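Local coordinates for protein putative isohexenylglutaconyl-CoA hydratase (Pseudomonas aeruginosa, PDB 4ZU2) that probably hydrates isohexenylglutaconyl-CoA in the breakdown of acyclic terpenes such as citronellate, as a member of the crotonase family, at residues V52-A66 with Q103-G117. Residues are numbered along the deposited sequence; the frame is centred on the assembly and turned at random.
Sequences VRALVLRGADGHFCA and QLLVALVEGAVLGGG
The carbonyl oxygen A112 O receives two backbone amides: C65 N bonds to it at 3.0 Å, whereas F64 N reaches it only weakly at 3.3 Å and shares its hydrogen with E110 O, again weakly. C65 O returns the link by accepting L114 N at 3.1 Å, pairing the two segments in a single bridge beyond the main ladder. H63 adds a side-chain bond: ND1 accepts A112 N at 3.3 Å, with the donor in the imidazole plane at the ring's edge.

The F64 ring packs against V109 and V113 CG1. With F64 CG anti to the backbone N (chi1 -180°), V109 CG1 sits over one face of the ring, 3.8 Å from its centroid and 5° off the normal, a CH-pi contact. At the edge, G117 O lies 3.4 Å from F64 CE2. Where the strands part, a water donates to L108 O at 2.7 Å and accepts G59 N, bridging the two segments; its bonds to E110 are weak.

Earlier, strands 54-59 and 104-109 run parallel, their axes 20° apart. The amides of L104, V106 and L108 alternate with those of L55 and L57 in the ladder. At its start Q103, bent at chi2, lays CB and CG against L55 and gives V52 O a bond from NE2 at 3.2 Å; NE2 also bonds V46 O.

These are central parallel strands of the crotonase fold. The L114-C65 bond, with G117 CA against C65 O, brings the start of helix 116-121 beside the C65-A66 loop, consistent with the family's oxyanion hole, built from backbone amides of these two regions.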
loop_
_atom_site.group_PDB
_atom_site.type_symbol
_atom_site.label_atom_id
_atom_site.label_comp_id
_atom_site.label_asym_id
_atom_site.label_seq_id
_atom_site.Cartn_x
_atom_site.Cartn_y
_atom_site.Cartn_z
ATOM N N VAL A 52 -14.181 -26.772 7.189
ATOM C CA VAL A 52 -12.741 -26.454 7.103
ATOM C C VAL A 52 -12.546 -24.938 7.161
ATOM O O VAL A 52 -12.841 -24.239 6.203
ATOM C CB VAL A 52 -12.143 -27.025 5.803
ATOM C CG1 VAL A 52 -10.641 -26.796 5.758
ATOM C CG2 VAL A 52 -12.449 -28.521 5.676
ATOM N N ARG A 53 -12.080 -24.433 8.299
ATOM C CA ARG A 53 -12.144 -22.998 8.630
ATOM C C ARG A 53 -10.759 -22.368 8.508
ATOM O O ARG A 53 -10.633 -21.149 8.421
ATOM C CB ARG A 53 -12.603 -22.815 10.084
ATOM C CG ARG A 53 -13.968 -23.396 10.427
ATOM C CD ARG A 53 -14.204 -23.440 11.946
ATOM N NE ARG A 53 -14.249 -22.109 12.558
ATOM C CZ ARG A 53 -14.418 -21.871 13.863
ATOM N NH1 ARG A 53 -14.548 -22.865 14.757
ATOM N NH2 ARG A 53 -14.448 -20.621 14.287
ATOM N N ALA A 54 -9.714 -23.203 8.553
ATOM C CA ALA A 54 -8.353 -22.714 8.391
ATOM C C ALA A 54 -7.427 -23.711 7.650
ATOM O O ALA A 54 -7.641 -24.921 7.652
ATOM C CB ALA A 54 -7.768 -22.312 9.715
ATOM N N LEU A 55 -6.436 -23.156 6.965
ATOM C CA LEU A 55 -5.415 -23.939 6.319
ATOM C C LEU A 55 -4.090 -23.437 6.843
ATOM O O LEU A 55 -3.884 -22.222 6.979
ATOM C CB LEU A 55 -5.459 -23.808 4.800
ATOM C CG LEU A 55 -6.847 -24.069 4.188
ATOM C CD1 LEU A 55 -6.903 -23.588 2.727
ATOM C CD2 LEU A 55 -7.248 -25.533 4.308
ATOM N N VAL A 56 -3.224 -24.391 7.186
ATOM C CA VAL A 56 -1.851 -24.093 7.564
ATOM C C VAL A 56 -0.937 -24.749 6.538
ATOM O O VAL A 56 -1.109 -25.885 6.145
ATOM C CB VAL A 56 -1.538 -24.532 8.998
ATOM C CG1 VAL A 56 -0.249 -23.883 9.452
ATOM C CG2 VAL A 56 -2.677 -24.131 9.932
ATOM N N LEU A 57 -0.020 -23.953 6.052
ATOM C CA LEU A 57 0.739 -24.268 4.913
ATOM C C LEU A 57 2.150 -24.242 5.414
ATOM O O LEU A 57 2.595 -23.245 5.980
ATOM C CB LEU A 57 0.519 -23.214 3.836
ATOM C CG LEU A 57 1.211 -23.523 2.515
ATOM C CD1 LEU A 57 0.895 -24.911 2.028
ATOM C CD2 LEU A 57 0.816 -22.477 1.465
ATOM N N ARG A 58 2.835 -25.366 5.242
ATOM C CA ARG A 58 4.127 -25.548 5.875
ATOM C C ARG A 58 5.038 -26.451 5.042
ATOM O O ARG A 58 4.588 -27.170 4.160
ATOM C CB ARG A 58 3.946 -26.119 7.292
ATOM C CG ARG A 58 4.980 -25.606 8.289
ATOM C CD ARG A 58 4.839 -26.210 9.686
ATOM N NE ARG A 58 4.293 -27.570 9.685
ATOM C CZ ARG A 58 3.231 -27.972 10.390
ATOM N NH1 ARG A 58 2.555 -27.135 11.194
ATOM N NH2 ARG A 58 2.848 -29.244 10.294
ATOM N N GLY A 59 6.330 -26.387 5.334
ATOM C CA GLY A 59 7.332 -27.109 4.582
ATOM C C GLY A 59 8.035 -28.146 5.448
ATOM O O GLY A 59 8.318 -27.921 6.620
ATOM N N ALA A 60 8.300 -29.311 4.875
ATOM C CA ALA A 60 8.962 -30.347 5.623
ATOM C C ALA A 60 10.405 -29.925 5.884
ATOM O O ALA A 60 11.013 -29.212 5.071
ATOM C CB ALA A 60 8.912 -31.628 4.870
ATOM N N ASP A 61 10.920 -30.306 7.058
ATOM C CA ASP A 61 12.351 -30.244 7.373
ATOM C C ASP A 61 13.027 -28.894 7.456
ATOM O O ASP A 61 14.217 -28.792 7.196
ATOM C CB ASP A 61 13.099 -31.064 6.351
ATOM C CG ASP A 61 13.840 -32.159 6.979
ATOM O OD1 ASP A 61 14.977 -31.887 7.415
ATOM O OD2 ASP A 61 13.259 -33.269 7.073
ATOM N N GLY A 62 12.284 -27.850 7.795
ATOM C CA GLY A 62 12.887 -26.550 8.016
ATOM C C GLY A 62 13.098 -25.698 6.767
ATOM O O GLY A 62 13.903 -24.762 6.749
ATOM N N HIS A 63 12.384 -26.016 5.703
ATOM C CA HIS A 63 12.333 -25.108 4.567
ATOM C C HIS A 63 10.876 -25.040 4.108
ATOM O O HIS A 63 10.166 -26.044 4.143
ATOM C CB HIS A 63 13.256 -25.567 3.426
ATOM C CG HIS A 63 14.700 -25.690 3.805
ATOM N ND1 HIS A 63 15.535 -24.599 3.961
ATOM C CD2 HIS A 63 15.474 -26.780 4.040
ATOM C CE1 HIS A 63 16.743 -25.009 4.291
ATOM N NE2 HIS A 63 16.737 -26.331 4.341
ATOM N N PHE A 64 10.439 -23.872 3.654
ATOM C CA PHE A 64 9.068 -23.717 3.192
ATOM C C PHE A 64 8.929 -24.174 1.745
ATOM O O PHE A 64 8.235 -25.133 1.441
ATOM C CB PHE A 64 8.647 -22.244 3.344
ATOM C CG PHE A 64 7.251 -21.967 2.911
ATOM C CD1 PHE A 64 6.185 -22.527 3.588
ATOM C CD2 PHE A 64 7.001 -21.114 1.832
ATOM C CE1 PHE A 64 4.876 -22.257 3.191
ATOM C CE2 PHE A 64 5.701 -20.823 1.430
ATOM C CZ PHE A 64 4.640 -21.389 2.093
ATOM N N CYS A 65 9.585 -23.470 0.849
ATOM C CA CYS A 65 9.601 -23.870 -0.552
ATOM C C CYS A 65 10.653 -23.055 -1.283
ATOM O O CYS A 65 10.654 -21.843 -1.266
ATOM C CB CYS A 65 8.226 -23.760 -1.228
ATOM S SG CYS A 65 8.334 -23.771 -3.078
ATOM N N ALA A 66 11.554 -23.766 -1.930
ATOM C CA ALA A 66 12.711 -23.168 -2.565
ATOM C C ALA A 66 12.540 -22.683 -3.994
ATOM O O ALA A 66 13.480 -22.176 -4.556
ATOM C CB ALA A 66 13.872 -24.165 -2.501
ATOM N N GLN A 103 -11.413 -20.171 3.402
ATOM C CA GLN A 103 -10.658 -20.386 4.635
ATOM C C GLN A 103 -9.654 -19.298 4.935
ATOM O O GLN A 103 -9.117 -18.665 4.011
ATOM C CB GLN A 103 -9.800 -21.674 4.483
ATOM C CG GLN A 103 -10.555 -22.991 4.439
ATOM C CD GLN A 103 -11.137 -23.315 3.093
ATOM O OE1 GLN A 103 -10.649 -22.859 2.052
ATOM N NE2 GLN A 103 -12.201 -24.124 3.104
ATOM N N LEU A 104 -9.338 -19.153 6.225
ATOM C CA LEU A 104 -8.103 -18.490 6.657
ATOM C C LEU A 104 -6.884 -19.383 6.258
ATOM O O LEU A 104 -6.860 -20.576 6.536
ATOM C CB LEU A 104 -8.109 -18.269 8.169
ATOM C CG LEU A 104 -7.037 -17.340 8.734
ATOM C CD1 LEU A 104 -7.404 -15.878 8.571
ATOM C CD2 LEU A 104 -6.739 -17.639 10.231
ATOM N N LEU A 105 -5.899 -18.788 5.587
ATOM C CA LEU A 105 -4.727 -19.491 5.115
ATOM C C LEU A 105 -3.575 -18.934 5.909
ATOM O O LEU A 105 -3.265 -17.743 5.805
ATOM C CB LEU A 105 -4.501 -19.250 3.632
ATOM C CG LEU A 105 -3.188 -19.819 3.056
ATOM C CD1 LEU A 105 -3.048 -21.352 3.230
ATOM C CD2 LEU A 105 -3.046 -19.489 1.587
ATOM N N VAL A 106 -2.978 -19.779 6.735
ATOM C CA VAL A 106 -1.833 -19.363 7.537
ATOM C C VAL A 106 -0.569 -19.980 6.944
ATOM O O VAL A 106 -0.524 -21.183 6.736
ATOM C CB VAL A 106 -1.979 -19.796 9.021
ATOM C CG1 VAL A 106 -0.828 -19.221 9.876
ATOM C CG2 VAL A 106 -3.330 -19.371 9.546
ATOM N N ALA A 107 0.443 -19.160 6.659
ATOM C CA ALA A 107 1.720 -19.706 6.238
ATOM C C ALA A 107 2.758 -19.661 7.359
ATOM O O ALA A 107 3.044 -18.621 7.890
ATOM C CB ALA A 107 2.253 -19.025 4.974
ATOM N N LEU A 108 3.335 -20.818 7.668
ATOM C CA LEU A 108 4.458 -20.915 8.584
ATOM C C LEU A 108 5.740 -21.113 7.768
ATOM O O LEU A 108 6.017 -22.207 7.245
ATOM C CB LEU A 108 4.193 -22.063 9.574
ATOM C CG LEU A 108 4.901 -22.033 10.939
ATOM C CD1 LEU A 108 4.709 -20.698 11.608
ATOM C CD2 LEU A 108 4.359 -23.102 11.826
ATOM N N VAL A 109 6.501 -20.036 7.592
ATOM C CA VAL A 109 7.618 -20.058 6.652
ATOM C C VAL A 109 8.984 -20.150 7.386
ATOM O O VAL A 109 9.306 -19.351 8.245
ATOM C CB VAL A 109 7.548 -18.855 5.648
ATOM C CG1 VAL A 109 6.177 -18.814 4.921
ATOM C CG2 VAL A 109 7.789 -17.561 6.335
ATOM N N GLU A 110 9.761 -21.166 7.035
ATOM C CA GLU A 110 11.058 -21.412 7.639
ATOM C C GLU A 110 12.026 -21.612 6.513
ATOM O O GLU A 110 11.634 -22.083 5.467
ATOM C CB GLU A 110 11.019 -22.680 8.464
ATOM C CG GLU A 110 9.980 -22.669 9.528
ATOM C CD GLU A 110 9.887 -24.001 10.207
ATOM O OE1 GLU A 110 10.681 -24.233 11.165
ATOM O OE2 GLU A 110 9.044 -24.820 9.743
ATOM N N GLY A 111 13.288 -21.261 6.753
ATOM C CA GLY A 111 14.384 -21.518 5.828
ATOM C C GLY A 111 14.155 -20.850 4.489
ATOM O O GLY A 111 13.880 -19.658 4.439
ATOM N N ALA A 112 14.212 -21.628 3.412
ATOM C CA ALA A 112 14.089 -21.053 2.069
ATOM C C ALA A 112 12.641 -20.724 1.683
ATOM O O ALA A 112 11.748 -21.595 1.691
ATOM C CB ALA A 112 14.723 -21.994 1.037
ATOM N N VAL A 113 12.435 -19.456 1.358
ATOM C CA VAL A 113 11.145 -18.929 0.880
ATOM C C VAL A 113 11.427 -18.151 -0.417
ATOM O O VAL A 113 11.558 -16.929 -0.418
ATOM C CB VAL A 113 10.524 -17.996 1.920
ATOM C CG1 VAL A 113 9.092 -17.661 1.558
ATOM C CG2 VAL A 113 10.603 -18.599 3.311
ATOM N N LEU A 114 11.638 -18.883 -1.498
ATOM C CA LEU A 114 12.220 -18.312 -2.725
ATOM C C LEU A 114 11.397 -18.572 -3.996
ATOM O O LEU A 114 10.878 -19.680 -4.191
ATOM C CB LEU A 114 13.570 -18.947 -2.990
ATOM C CG LEU A 114 14.662 -18.864 -1.923
ATOM C CD1 LEU A 114 15.870 -19.655 -2.390
ATOM C CD2 LEU A 114 15.060 -17.408 -1.630
ATOM N N GLY A 115 11.349 -17.568 -4.872
ATOM C CA GLY A 115 10.648 -17.666 -6.138
ATOM C C GLY A 115 9.198 -18.018 -5.896
ATOM O O GLY A 115 8.538 -17.420 -5.077
ATOM N N GLY A 116 8.707 -19.010 -6.604
ATOM C CA GLY A 116 7.348 -19.477 -6.407
ATOM C C GLY A 116 7.011 -19.718 -4.934
ATOM O O GLY A 116 5.854 -19.624 -4.547
ATOM N N GLY A 117 8.021 -20.045 -4.125
ATOM C CA GLY A 117 7.859 -20.164 -2.675
ATOM C C GLY A 117 7.458 -18.850 -2.018
ATOM O O GLY A 117 6.538 -18.821 -1.198
HETATM O O HOH W 1 7.942 -23.971 6.594
#